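Local coordinates for protein amorpha-4,11-diene synthase (Artemisia annua, PDB 4GAX) that probably cyclises farnesyl diphosphate into a sesquiterpene with the aid of divalent metal ions, as plant sesquiterpene synthases do, at residues L210-W215 against L532-A537; R217-E222 against V525-H530; W288-R293 against K554-Y559. All blocks are in the same frame, centred on the assembly; numbering follows the deposited sequence.

Contact 1: L210-W215 against L532-A537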
loop_
_atom_site.group_PDB
_atom_site.type_symbol
_atom_site.label_atom_id
_atom_site.label_comp_id
_atom_site.label_asym_id
_atom_site.label_seq_id
_atom_site.Cartn_x
_atom_site.Cartn_y
_atom_site.Cartn_z
ATOM N N LEU A 210 -15.078 9.157 -6.230
ATOM C CA LEU A 210 -16.151 8.722 -5.336
ATOM C C LEU A 210 -16.064 7.227 -4.993
ATOM O O LEU A 210 -16.393 6.812 -3.873
ATOM C CB LEU A 210 -17.516 9.046 -5.955
ATOM C CG LEU A 210 -17.843 10.538 -6.101
ATOM C CD1 LEU A 210 -19.209 10.737 -6.757
ATOM C CD2 LEU A 210 -17.788 11.242 -4.751
ATOM N N LYS A 211 -15.633 6.415 -5.959
ATOM C CA LYS A 211 -15.440 4.980 -5.726
ATOM C C LYS A 211 -14.295 4.721 -4.734
ATOM O O LYS A 211 -14.406 3.854 -3.864
ATOM C CB LYS A 211 -15.171 4.254 -7.049
ATOM C CG LYS A 211 -15.382 2.741 -7.013
ATOM C CD LYS A 211 -16.034 2.226 -8.312
ATOM C CE LYS A 211 -17.509 2.646 -8.427
ATOM N NZ LYS A 211 -17.773 3.703 -9.464
ATOM N N LYS A 212 -13.201 5.466 -4.859
ATOM C CA LYS A 212 -12.085 5.340 -3.919
ATOM C C LYS A 212 -11.289 6.632 -3.924
ATOM O O LYS A 212 -10.816 7.090 -4.980
ATOM C CB LYS A 212 -11.165 4.164 -4.298
ATOM C CG LYS A 212 -9.959 4.018 -3.352
ATOM C CD LYS A 212 -9.038 2.857 -3.759
ATOM C CE LYS A 212 -9.682 1.500 -3.531
ATOM N NZ LYS A 212 -8.637 0.414 -3.491
ATOM N N PRO A 213 -11.149 7.254 -2.748
ATOM C CA PRO A 213 -10.422 8.520 -2.772
ATOM C C PRO A 213 -8.930 8.325 -3.041
ATOM O O PRO A 213 -8.387 7.229 -2.820
ATOM C CB PRO A 213 -10.663 9.082 -1.382
ATOM C CG PRO A 213 -10.980 7.893 -0.525
ATOM C CD PRO A 213 -11.675 6.919 -1.409
ATOM N N LEU A 214 -8.298 9.393 -3.524
ATOM C CA LEU A 214 -6.906 9.398 -3.931
ATOM C C LEU A 214 -5.951 8.837 -2.864
ATOM O O LEU A 214 -5.039 8.038 -3.163
ATOM C CB LEU A 214 -6.522 10.845 -4.266
ATOM C CG LEU A 214 -5.091 11.140 -4.678
ATOM C CD1 LEU A 214 -4.752 10.329 -5.917
ATOM C CD2 LEU A 214 -4.942 12.642 -4.960
ATOM N N TRP A 215 -6.170 9.248 -1.625
ATOM C CA TRP A 215 -5.307 8.843 -0.508
ATOM C C TRP A 215 -5.300 7.333 -0.309
ATOM O O TRP A 215 -4.272 6.749 0.044
ATOM C CB TRP A 215 -5.765 9.549 0.765
ATOM C CG TRP A 215 -5.024 9.183 2.050
ATOM C CD1 TRP A 215 -5.602 8.818 3.235
ATOM C CD2 TRP A 215 -3.599 9.169 2.281
ATOM N NE1 TRP A 215 -4.633 8.572 4.185
ATOM C CE2 TRP A 215 -3.398 8.778 3.627
ATOM C CE3 TRP A 215 -2.480 9.427 1.481
ATOM C CZ2 TRP A 215 -2.122 8.648 4.195
ATOM C CZ3 TRP A 215 -1.210 9.301 2.046
ATOM C CH2 TRP A 215 -1.043 8.920 3.394
ATOM N N LEU A 532 -4.433 -3.293 1.643
ATOM C CA LEU A 532 -5.394 -4.258 2.206
ATOM C C LEU A 532 -6.760 -4.066 1.574
ATOM O O LEU A 532 -7.529 -5.024 1.424
ATOM C CB LEU A 532 -5.513 -4.119 3.730
ATOM C CG LEU A 532 -4.262 -4.310 4.604
ATOM C CD1 LEU A 532 -4.499 -3.763 6.022
ATOM C CD2 LEU A 532 -3.867 -5.764 4.657
ATOM N N ASP A 533 -7.055 -2.827 1.186
ATOM C CA ASP A 533 -8.333 -2.522 0.545
ATOM C C ASP A 533 -8.432 -3.201 -0.817
ATOM O O ASP A 533 -9.522 -3.556 -1.251
ATOM C CB ASP A 533 -8.518 -1.005 0.398
ATOM C CG ASP A 533 -9.984 -0.591 0.416
ATOM O OD1 ASP A 533 -10.775 -1.180 1.195
ATOM O OD2 ASP A 533 -10.346 0.325 -0.349
ATOM N N VAL A 534 -7.290 -3.384 -1.481
ATOM C CA VAL A 534 -7.224 -4.093 -2.762
ATOM C C VAL A 534 -7.192 -5.596 -2.530
ATOM O O VAL A 534 -7.865 -6.378 -3.216
ATOM C CB VAL A 534 -5.951 -3.689 -3.546
ATOM C CG1 VAL A 534 -5.694 -4.662 -4.695
ATOM C CG2 VAL A 534 -6.087 -2.247 -4.059
ATOM N N LEU A 535 -6.399 -6.004 -1.551
ATOM C CA LEU A 535 -6.310 -7.415 -1.188
ATOM C C LEU A 535 -7.697 -7.989 -0.895
ATOM O O LEU A 535 -8.066 -9.048 -1.407
ATOM C CB LEU A 535 -5.418 -7.572 0.046
ATOM C CG LEU A 535 -4.445 -8.750 0.097
ATOM C CD1 LEU A 535 -4.247 -9.240 1.534
ATOM C CD2 LEU A 535 -4.870 -9.876 -0.831
ATOM N N TYR A 536 -8.472 -7.272 -0.087
ATOM C CA TYR A 536 -9.759 -7.793 0.354
ATOM C C TYR A 536 -10.956 -7.085 -0.283
ATOM O O TYR A 536 -11.974 -6.880 0.372
ATOM C CB TYR A 536 -9.849 -7.733 1.882
ATOM C CG TYR A 536 -8.764 -8.534 2.570
ATOM C CD1 TYR A 536 -7.810 -7.911 3.364
ATOM C CD2 TYR A 536 -8.687 -9.915 2.413
ATOM C CE1 TYR A 536 -6.813 -8.636 3.991
ATOM C CE2 TYR A 536 -7.687 -10.648 3.034
ATOM C CZ TYR A 536 -6.755 -10.003 3.823
ATOM O OH TYR A 536 -5.761 -10.724 4.443
ATOM N N ALA A 537 -10.841 -6.741 -1.565
ATOM C CA ALA A 537 -11.868 -5.945 -2.253
ATOM C C ALA A 537 -13.270 -6.577 -2.299
ATOM O O ALA A 537 -14.228 -6.008 -1.764
ATOM C CB ALA A 537 -11.402 -5.567 -3.658
HETATM O O HOH W 1 -10.202 -1.763 -3.641
#
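Lys212 and Asp533 extend toward each other across a gap of 9.8 Å between their CA atoms. The lysine does most of the spanning. Its CG is anti to the backbone N (chi1 179°), and the chain runs out straight before bending at chi3 (-70°), which brings both CE and NZ alongside the carboxylate. CE of Lys212 lies 3.5 Å from OD2 of Asp533, and NZ of Lys212 is 3.6 Å from the same oxygen. The pair is therefore a salt bridge at a long distance, not a hydrogen bond. OD2 also has a weak, long ion pair with Lys216. On another flank the ammonium group meets Val534, whose side chain stands roughly perpendicular to the lysine; CG2 of Val534 approaches NZ of Lys212 at 3.7 Å. The valine also touches Tyr549 and Leu552 on helix 547-557. A water completes the approach, accepting from NZ of Lys212 at 2.7 Å and donating to the carbonyl O of Asp533 at 3.1 Å. Asp533 sits in the last turn of helix 519-535, shortly before Tyr536 departs from helical geometry, while Lys212 is the first residue to do so after helix 200-211. The contact thus joins two helix ends, consistent with a meeting of the N-terminal and C-terminal helical domains of a plant terpene synthase. The ammonium group faces a carboxylate directly and a carbonyl of the last helical turn through the water, so both the acid and the helix C-terminus would probably stabilise its charge.

Contact 2: R217-E222 against V525-H530; sequences RLPRIE and VINLVH
Leu218 presses its CD1 methyl against the helix carrying Asn527 and His530, and this apolar contact is the heart of the pairing. The methyl is 3.9 Å from CB of His530, the leucine and histidine side chains running antiparallel where they pass. It also rests 3.5 Å from the main-chain O of Asn527. A chi2 of 6° almost eclipses CD1 with CA in Leu218, an unusual torsion that swings this branch toward the helix. Backbones are close as well, with 6.4 Å between CA of Leu218 and CA of Asn527. A second, looser touch sets the ring of Pro219 against an amide: CD of Pro219 is 3.9 Å from OD1 of Asn527. The amide nitrogen of that asparagine is engaged elsewhere, ND2 donating to the carbonyl O of Ser292. The imidazole of His530 meets Trp215 edge to face.

Backbone and charged bonds shape the 217-222 side. Leu218 takes the N-cap position of helix 219-232, and its O accepts from N of Glu222 at 2.9 Å. NE of Arg217 and OE1 of Glu222 form a salt bridge at 2.7 Å, though the bond is bent (128°) and weak. Arg208 and Arg89 also pair with the Glu222 carboxylate, which would probably favour its ionised form.

No hydrogen bond crosses between the segments. Near the centre of this helical fold, the fit therefore depends on the shape and burial of Leu218 and Pro219, while polar bonds within 217-222 and from Asn527 to Ser292 set the two sides.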
loop_
_atom_site.group_PDB
_atom_site.type_symbol
_atom_site.label_atom_id
_atom_site.label_comp_id
_atom_site.label_asym_id
_atom_site.label_seq_id
_atom_site.Cartn_x
_atom_site.Cartn_y
_atom_site.Cartn_z
ATOM N N ARG A 217 -5.967 5.033 -2.736
ATOM C CA ARG A 217 -5.462 4.336 -3.928
ATOM C C ARG A 217 -3.929 4.327 -3.913
ATOM O O ARG A 217 -3.285 5.353 -3.636
ATOM C CB ARG A 217 -5.968 5.016 -5.207
ATOM C CG ARG A 217 -5.549 4.314 -6.518
ATOM C CD ARG A 217 -6.424 4.797 -7.694
ATOM N NE ARG A 217 -6.782 6.181 -7.458
ATOM C CZ ARG A 217 -8.018 6.621 -7.272
ATOM N NH1 ARG A 217 -9.050 5.790 -7.340
ATOM N NH2 ARG A 217 -8.208 7.903 -7.027
ATOM N N LEU A 218 -3.342 3.169 -4.208
ATOM C CA LEU A 218 -1.887 3.051 -4.269
ATOM C C LEU A 218 -1.381 4.005 -5.360
ATOM O O LEU A 218 -1.987 4.080 -6.427
ATOM C CB LEU A 218 -1.521 1.613 -4.645
ATOM C CG LEU A 218 -1.246 0.626 -3.507
ATOM C CD1 LEU A 218 -1.521 1.213 -2.134
ATOM C CD2 LEU A 218 -2.017 -0.663 -3.722
ATOM N N PRO A 219 -0.257 4.695 -5.111
ATOM C CA PRO A 219 0.248 5.700 -6.062
ATOM C C PRO A 219 0.499 5.189 -7.479
ATOM O O PRO A 219 0.226 5.934 -8.412
ATOM C CB PRO A 219 1.564 6.193 -5.428
ATOM C CG PRO A 219 1.801 5.307 -4.205
ATOM C CD PRO A 219 0.476 4.717 -3.827
ATOM N N ARG A 220 0.995 3.966 -7.654
ATOM C CA ARG A 220 1.229 3.456 -9.016
ATOM C C ARG A 220 -0.092 3.186 -9.741
ATOM O O ARG A 220 -0.204 3.340 -10.972
ATOM C CB ARG A 220 2.080 2.177 -8.985
ATOM C CG ARG A 220 2.531 1.669 -10.364
ATOM C CD ARG A 220 3.447 2.670 -11.062
ATOM N NE ARG A 220 4.044 2.080 -12.265
ATOM C CZ ARG A 220 4.835 2.727 -13.117
ATOM N NH1 ARG A 220 5.127 4.014 -12.925
ATOM N NH2 ARG A 220 5.330 2.081 -14.171
ATOM N N ILE A 221 -1.107 2.785 -8.985
ATOM C CA ILE A 221 -2.424 2.568 -9.589
ATOM C C ILE A 221 -3.053 3.925 -9.945
ATOM O O ILE A 221 -3.735 4.053 -10.963
ATOM C CB ILE A 221 -3.362 1.775 -8.646
ATOM C CG1 ILE A 221 -2.790 0.372 -8.409
ATOM C CG2 ILE A 221 -4.758 1.668 -9.218
ATOM C CD1 ILE A 221 -3.593 -0.454 -7.369
ATOM N N GLU A 222 -2.846 4.935 -9.107
ATOM C CA GLU A 222 -3.335 6.285 -9.461
ATOM C C GLU A 222 -2.701 6.783 -10.759
ATOM O O GLU A 222 -3.387 7.320 -11.628
ATOM C CB GLU A 222 -3.097 7.287 -8.332
ATOM C CG GLU A 222 -3.302 8.769 -8.719
ATOM C CD GLU A 222 -4.762 9.128 -8.998
ATOM O OE1 GLU A 222 -5.665 8.292 -8.724
ATOM O OE2 GLU A 222 -5.013 10.267 -9.483
ATOM N N VAL A 525 4.909 1.535 4.946
ATOM C CA VAL A 525 3.894 1.005 5.841
ATOM C C VAL A 525 2.503 1.462 5.398
ATOM O O VAL A 525 1.589 0.650 5.324
ATOM C CB VAL A 525 4.126 1.411 7.318
ATOM C CG1 VAL A 525 2.897 1.035 8.172
ATOM C CG2 VAL A 525 5.402 0.733 7.879
ATOM N N ILE A 526 2.340 2.750 5.102
ATOM C CA ILE A 526 1.007 3.262 4.790
ATOM C C ILE A 526 0.506 2.663 3.472
ATOM O O ILE A 526 -0.691 2.410 3.319
ATOM C CB ILE A 526 0.920 4.826 4.786
ATOM C CG1 ILE A 526 -0.540 5.284 4.863
ATOM C CG2 ILE A 526 1.547 5.454 3.527
ATOM C CD1 ILE A 526 -1.205 4.953 6.182
ATOM N N ASN A 527 1.423 2.398 2.545
ATOM C CA ASN A 527 1.028 1.810 1.267
ATOM C C ASN A 527 0.543 0.386 1.513
ATOM O O ASN A 527 -0.480 -0.031 0.972
ATOM C CB ASN A 527 2.190 1.816 0.265
ATOM C CG ASN A 527 2.538 3.211 -0.231
ATOM O OD1 ASN A 527 1.726 4.149 -0.137
ATOM N ND2 ASN A 527 3.748 3.354 -0.772
ATOM N N LEU A 528 1.276 -0.360 2.342
ATOM C CA LEU A 528 0.858 -1.727 2.663
ATOM C C LEU A 528 -0.500 -1.748 3.363
ATOM O O LEU A 528 -1.283 -2.675 3.163
ATOM C CB LEU A 528 1.910 -2.459 3.508
ATOM C CG LEU A 528 3.173 -2.830 2.715
ATOM C CD1 LEU A 528 4.251 -3.390 3.644
ATOM C CD2 LEU A 528 2.847 -3.842 1.619
ATOM N N VAL A 529 -0.789 -0.741 4.181
ATOM C CA VAL A 529 -2.123 -0.671 4.807
ATOM C C VAL A 529 -3.204 -0.398 3.764
ATOM O O VAL A 529 -4.251 -1.043 3.759
ATOM C CB VAL A 529 -2.195 0.440 5.900
ATOM C CG1 VAL A 529 -3.615 0.565 6.444
ATOM C CG2 VAL A 529 -1.231 0.135 7.041
ATOM N N HIS A 530 -2.956 0.553 2.867
ATOM C CA HIS A 530 -3.934 0.843 1.812
ATOM C C HIS A 530 -4.105 -0.333 0.854
ATOM O O HIS A 530 -5.199 -0.572 0.319
ATOM C CB HIS A 530 -3.545 2.118 1.051
ATOM C CG HIS A 530 -3.814 3.371 1.822
ATOM N ND1 HIS A 530 -2.966 4.457 1.804
ATOM C CD2 HIS A 530 -4.845 3.705 2.633
ATOM C CE1 HIS A 530 -3.461 5.409 2.579
ATOM N NE2 HIS A 530 -4.598 4.975 3.099
#

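Contact 3: W288-R293 against K554-Y559; sequences WALASR and KSLLVY
Leu290 carries the whole contact from its side, with neighbours in 288-293 facing other parts of the fold. Trp288, two residues earlier, turns its indole to helix 519-535, where it meets the ring of Phe531 with the planes at about 30°. The carbonyl O of Ala289 takes two donors from one residue, the backbone N of Ser292 and its hydroxyl; OG of Ser292 is 2.7 Å from O of Ala289 and lies in the carbonyl plane. With chi1 of -177° and chi2 of 53°, Leu290 brings CD2 to the other helix. That methyl lies 3.8 Å from CD2 of Leu556, the side chains meeting at a slant, and 4.1 Å from CD2 of Leu557, whose side chain points the other way as it passes. Helix 282-292 thereby packs by leucine methyls on helix 547-557, within the all-helical fold expected of a class I terpene synthase; Leu556 also lies against Arg220, Ile221 and Val224 of helix 219-232. Arg293, beyond the helix end, pairs elsewhere: its NH2 forms a salt bridge with Glu295, and its NH1 donates to the carbonyl O of Pro520.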
loop_
_atom_site.group_PDB
_atom_site.type_symbol
_atom_site.label_atom_id
_atom_site.label_comp_id
_atom_site.label_asym_id
_atom_site.label_seq_id
_atom_site.Cartn_x
_atom_site.Cartn_y
_atom_site.Cartn_z
ATOM N N TRP A 288 1.771 -7.614 -4.389
ATOM C CA TRP A 288 1.734 -7.140 -3.013
ATOM C C TRP A 288 3.033 -6.400 -2.659
ATOM O O TRP A 288 3.004 -5.297 -2.068
ATOM C CB TRP A 288 1.508 -8.354 -2.117
ATOM C CG TRP A 288 1.129 -8.095 -0.712
ATOM C CD1 TRP A 288 1.324 -6.953 0.008
ATOM C CD2 TRP A 288 0.486 -9.022 0.166
ATOM N NE1 TRP A 288 0.841 -7.118 1.288
ATOM C CE2 TRP A 288 0.320 -8.381 1.407
ATOM C CE3 TRP A 288 0.037 -10.337 0.023
ATOM C CZ2 TRP A 288 -0.290 -9.006 2.501
ATOM C CZ3 TRP A 288 -0.575 -10.963 1.118
ATOM C CH2 TRP A 288 -0.723 -10.294 2.339
ATOM N N ALA A 289 4.178 -6.984 -3.022
ATOM C CA ALA A 289 5.460 -6.321 -2.755
ATOM C C ALA A 289 5.521 -4.991 -3.512
ATOM O O ALA A 289 6.044 -3.976 -3.005
ATOM C CB ALA A 289 6.623 -7.211 -3.164
ATOM N N LEU A 290 4.967 -5.001 -4.725
ATOM C CA LEU A 290 4.973 -3.825 -5.591
ATOM C C LEU A 290 4.213 -2.664 -4.958
ATOM O O LEU A 290 4.478 -1.498 -5.256
ATOM C CB LEU A 290 4.359 -4.181 -6.946
ATOM C CG LEU A 290 4.340 -3.075 -8.003
ATOM C CD1 LEU A 290 5.740 -2.474 -8.213
ATOM C CD2 LEU A 290 3.775 -3.612 -9.313
ATOM N N ALA A 291 3.281 -2.988 -4.066
ATOM C CA ALA A 291 2.505 -1.959 -3.368
ATOM C C ALA A 291 3.302 -1.197 -2.323
ATOM O O ALA A 291 3.077 0.005 -2.112
ATOM C CB ALA A 291 1.255 -2.571 -2.730
ATOM N N SER A 292 4.248 -1.873 -1.669
ATOM C CA SER A 292 4.998 -1.237 -0.579
ATOM C C SER A 292 5.697 0.020 -1.075
ATOM O O SER A 292 5.463 1.116 -0.553
ATOM C CB SER A 292 6.013 -2.201 0.053
ATOM O OG SER A 292 6.984 -2.620 -0.902
ATOM N N ARG A 293 6.551 -0.145 -2.081
ATOM C CA ARG A 293 7.185 0.991 -2.763
ATOM C C ARG A 293 7.365 0.598 -4.225
ATOM O O ARG A 293 7.913 -0.468 -4.513
ATOM C CB ARG A 293 8.562 1.325 -2.171
ATOM C CG ARG A 293 8.644 1.839 -0.699
ATOM C CD ARG A 293 7.841 3.127 -0.458
ATOM N NE ARG A 293 8.144 4.245 -1.361
ATOM C CZ ARG A 293 8.709 5.396 -0.984
ATOM N NH1 ARG A 293 9.084 5.575 0.273
ATOM N NH2 ARG A 293 8.908 6.377 -1.869
ATOM N N LYS A 554 -2.857 -6.266 -14.647
ATOM C CA LYS A 554 -2.591 -6.021 -16.064
ATOM C C LYS A 554 -2.271 -4.552 -16.345
ATOM O O LYS A 554 -1.404 -4.247 -17.168
ATOM C CB LYS A 554 -3.770 -6.468 -16.931
ATOM C CG LYS A 554 -4.064 -7.958 -16.865
ATOM C CD LYS A 554 -4.839 -8.400 -18.107
ATOM C CE LYS A 554 -5.685 -9.630 -17.826
ATOM N NZ LYS A 554 -6.396 -10.103 -19.058
ATOM N N SER A 555 -2.960 -3.648 -15.652
ATOM C CA SER A 555 -2.752 -2.224 -15.880
ATOM C C SER A 555 -1.355 -1.808 -15.431
ATOM O O SER A 555 -0.750 -0.896 -15.997
ATOM C CB SER A 555 -3.829 -1.392 -15.174
ATOM O OG SER A 555 -3.569 -1.283 -13.786
ATOM N N LEU A 556 -0.828 -2.491 -14.422
ATOM C CA LEU A 556 0.522 -2.197 -13.933
ATOM C C LEU A 556 1.643 -2.930 -14.690
ATOM O O LEU A 556 2.714 -2.357 -14.952
ATOM C CB LEU A 556 0.612 -2.484 -12.420
ATOM C CG LEU A 556 0.404 -1.268 -11.519
ATOM C CD1 LEU A 556 -0.953 -0.666 -11.748
ATOM C CD2 LEU A 556 0.630 -1.579 -10.012
ATOM N N LEU A 557 1.410 -4.184 -15.055
ATOM C CA LEU A 557 2.504 -5.000 -15.582
ATOM C C LEU A 557 2.426 -5.350 -17.069
ATOM O O LEU A 557 3.437 -5.705 -17.680
ATOM C CB LEU A 557 2.621 -6.293 -14.760
ATOM C CG LEU A 557 2.902 -6.060 -13.274
ATOM C CD1 LEU A 557 3.031 -7.390 -12.559
ATOM C CD2 LEU A 557 4.157 -5.227 -13.083
ATOM N N VAL A 558 1.241 -5.268 -17.659
ATOM C CA VAL A 558 1.083 -5.775 -19.021
ATOM C C VAL A 558 0.944 -4.684 -20.096
ATOM O O VAL A 558 1.685 -4.676 -21.084
ATOM C CB VAL A 558 -0.078 -6.785 -19.092
ATOM C CG1 VAL A 558 -0.319 -7.243 -20.525
ATOM C CG2 VAL A 558 0.223 -7.975 -18.182
ATOM N N TYR A 559 0.024 -3.746 -19.897
ATOM C CA TYR A 559 -0.198 -2.715 -20.911
ATOM C C TYR A 559 0.732 -1.529 -20.685
ATOM O O TYR A 559 0.705 -0.907 -19.613
ATOM C CB TYR A 559 -1.642 -2.209 -20.882
ATOM C CG TYR A 559 -2.703 -3.265 -21.065
ATOM C CD1 TYR A 559 -3.665 -3.483 -20.087
ATOM C CD2 TYR A 559 -2.763 -4.024 -22.228
ATOM C CE1 TYR A 559 -4.650 -4.443 -20.256
ATOM C CE2 TYR A 559 -3.745 -4.988 -22.406
ATOM C CZ TYR A 559 -4.684 -5.190 -21.412
ATOM O OH TYR A 559 -5.661 -6.143 -21.577
#

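How the contacts relate
Helix 519-535 runs through contacts 1 and 2, whose centres lie about 9 Å apart; in sequence, contact 2 is nested inside the loop closed by contact 1. The two touch where CZ2 of Trp215 comes within 3.8 Å of CG1 of Ile526. Contact 3 is centred about 11 Å from contact 2, and here the link is polar as well as apolar: a probable hydrogen bond from Asn527 to Ser292 joins them, and CD2 of Leu528 lies 3.8 Å from CD1 of Trp288. Contact 1 is farther from contact 3, about 15 Å between centres, and meets it through Leu535 and Trp288. None of the three segment pairs includes a bound metal or substrate.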